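Local coordinates for protein importin subunit beta-1 (Saccharomyces cerevisiae, PDB 5OWU) that carries cargo proteins into the nucleus together with importin alpha, which recognises their classical nuclear localization signals, at residues S320-V325 with Q360-H365. Numbering follows the deposited sequence.
Sequences SSIKDV and QNCGNH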
loop_
_atom_site.group_PDB
_atom_site.type_symbol
_atom_site.label_atom_id
_atom_site.label_comp_id
_atom_site.label_asym_id
_atom_site.label_seq_id
_atom_site.Cartn_x
_atom_site.Cartn_y
_atom_site.Cartn_z
ATOM N N SER A 320 -6.836 1.956 -28.918
ATOM C CA SER A 320 -7.161 1.371 -30.215
ATOM C C SER A 320 -8.238 0.301 -30.109
ATOM O O SER A 320 -8.977 0.075 -31.071
ATOM C CB SER A 320 -5.908 0.759 -30.837
ATOM O OG SER A 320 -4.854 1.704 -30.930
ATOM N N SER A 321 -8.328 -0.383 -28.970
ATOM C CA SER A 321 -9.188 -1.552 -28.826
ATOM C C SER A 321 -10.546 -1.243 -28.205
ATOM O O SER A 321 -11.362 -2.160 -28.060
ATOM C CB SER A 321 -8.483 -2.604 -27.968
ATOM O OG SER A 321 -7.172 -2.852 -28.438
ATOM N N ILE A 322 -10.803 0.013 -27.827
ATOM C CA ILE A 322 -12.028 0.355 -27.096
ATOM C C ILE A 322 -13.257 -0.174 -27.816
ATOM O O ILE A 322 -14.146 -0.779 -27.199
ATOM C CB ILE A 322 -12.120 1.876 -26.895
ATOM C CG1 ILE A 322 -11.117 2.327 -25.843
ATOM C CG2 ILE A 322 -13.526 2.286 -26.471
ATOM C CD1 ILE A 322 -10.997 3.818 -25.730
ATOM N N LYS A 323 -13.333 0.081 -29.126
ATOM C CA LYS A 323 -14.469 -0.338 -29.937
ATOM C C LYS A 323 -14.819 -1.802 -29.700
ATOM O O LYS A 323 -15.998 -2.167 -29.649
ATOM C CB LYS A 323 -14.161 -0.107 -31.428
ATOM C CG LYS A 323 -14.026 1.366 -31.862
ATOM C CD LYS A 323 -13.536 1.506 -33.329
ATOM C CE LYS A 323 -13.132 2.953 -33.689
ATOM N NZ LYS A 323 -12.392 3.093 -35.000
ATOM N N ASP A 324 -13.807 -2.661 -29.586
ATOM C CA ASP A 324 -14.018 -4.102 -29.478
ATOM C C ASP A 324 -14.007 -4.635 -28.048
ATOM O O ASP A 324 -14.680 -5.635 -27.775
ATOM C CB ASP A 324 -12.947 -4.832 -30.294
ATOM C CG ASP A 324 -12.715 -4.189 -31.650
ATOM O OD1 ASP A 324 -13.704 -3.742 -32.264
ATOM O OD2 ASP A 324 -11.555 -4.101 -32.096
ATOM N N VAL A 325 -13.273 -4.001 -27.131
ATOM C CA VAL A 325 -13.165 -4.505 -25.763
ATOM C C VAL A 325 -14.337 -4.030 -24.912
ATOM O O VAL A 325 -14.935 -4.808 -24.159
ATOM C CB VAL A 325 -11.827 -4.075 -25.132
ATOM C CG1 VAL A 325 -11.798 -4.431 -23.661
ATOM C CG2 VAL A 325 -10.657 -4.728 -25.848
ATOM N N GLN A 360 -10.065 6.426 -17.470
ATOM C CA GLN A 360 -8.940 7.262 -17.056
ATOM C C GLN A 360 -7.857 7.292 -18.126
ATOM O O GLN A 360 -7.241 8.335 -18.372
ATOM C CB GLN A 360 -8.367 6.748 -15.730
ATOM C CG GLN A 360 -9.306 6.927 -14.552
ATOM C CD GLN A 360 -8.856 6.169 -13.318
ATOM O OE1 GLN A 360 -8.399 5.029 -13.404
ATOM N NE2 GLN A 360 -8.989 6.801 -12.158
ATOM N N ASN A 361 -7.619 6.158 -18.778
ATOM C CA ASN A 361 -6.534 6.052 -19.743
ATOM C C ASN A 361 -6.894 6.690 -21.079
ATOM O O ASN A 361 -6.014 7.223 -21.763
ATOM C CB ASN A 361 -6.181 4.577 -19.933
ATOM C CG ASN A 361 -4.996 4.359 -20.850
ATOM O OD1 ASN A 361 -4.179 5.250 -21.063
ATOM N ND2 ASN A 361 -4.893 3.151 -21.387
ATOM N N CYS A 362 -8.173 6.672 -21.448
ATOM C CA CYS A 362 -8.595 6.965 -22.812
ATOM C C CYS A 362 -9.568 8.131 -22.926
ATOM O O CYS A 362 -9.943 8.490 -24.048
ATOM C CB CYS A 362 -9.236 5.717 -23.436
ATOM S SG CYS A 362 -8.139 4.283 -23.429
ATOM N N GLY A 363 -10.011 8.709 -21.816
ATOM C CA GLY A 363 -10.784 9.938 -21.882
ATOM C C GLY A 363 -12.027 9.814 -22.744
ATOM O O GLY A 363 -12.780 8.836 -22.659
ATOM N N ASN A 364 -12.245 10.826 -23.591
ATOM C CA ASN A 364 -13.464 10.910 -24.392
ATOM C C ASN A 364 -13.698 9.675 -25.259
ATOM O O ASN A 364 -14.837 9.422 -25.659
ATOM C CB ASN A 364 -13.417 12.154 -25.291
ATOM C CG ASN A 364 -13.485 13.450 -24.508
ATOM O OD1 ASN A 364 -13.796 13.455 -23.317
ATOM N ND2 ASN A 364 -13.198 14.564 -25.181
ATOM N N HIS A 365 -12.665 8.899 -25.577
ATOM C CA HIS A 365 -12.890 7.741 -26.435
ATOM C C HIS A 365 -13.778 6.687 -25.777
ATOM O O HIS A 365 -14.303 5.820 -26.481
ATOM C CB HIS A 365 -11.561 7.104 -26.844
ATOM C CG HIS A 365 -10.807 7.885 -27.871
ATOM N ND1 HIS A 365 -10.051 8.996 -27.561
ATOM C CD2 HIS A 365 -10.687 7.709 -29.209
ATOM C CE1 HIS A 365 -9.501 9.473 -28.664
ATOM N NE2 HIS A 365 -9.870 8.710 -29.677
#
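Ile322 pushes the end of its side chain into the turn where helix 347-362 stops, and its CD1 methyl overlaps both Cys362 and His365. CD1 lies 3.5 Å from CB of Cys362, tighter than usual carbon packing, and 3.5 Å from CB of His365. SG of Cys362 flanks the same methyl, with 3.7 Å between SG and Ile322 CD1. The reach comes from the isoleucine torsions: CG1 sits opposite the carbonyl carbon (chi1 -73°), and an extended chi2 of 171° carries CD1 straight out from the helix. The second branch, CG2, stays nearer the backbone and rests 3.6 Å from the carbonyl O of His365. The side chains of Ile322 and His365 cross at about a right angle; the exposed histidine touches through CB alone, its imidazole turned away from the methyl.

No hydrogen bond spans the two segments, so they meet purely by packing. Gly363 leaves helical geometry with positive phi (57°), and the bond from His365 N to Cys362 O, 3.1 Å, closes the turn that presents Cys362 and His365 to the isoleucine. Leu319, one turn earlier on helix 317-332, is touched by the same two residues. The arrangement is apolar packing between helix 317-332 and the end of helix 347-362, the antiparallel pair of HEAT repeat 8, with His365 just beyond it, within the importin-beta superhelix.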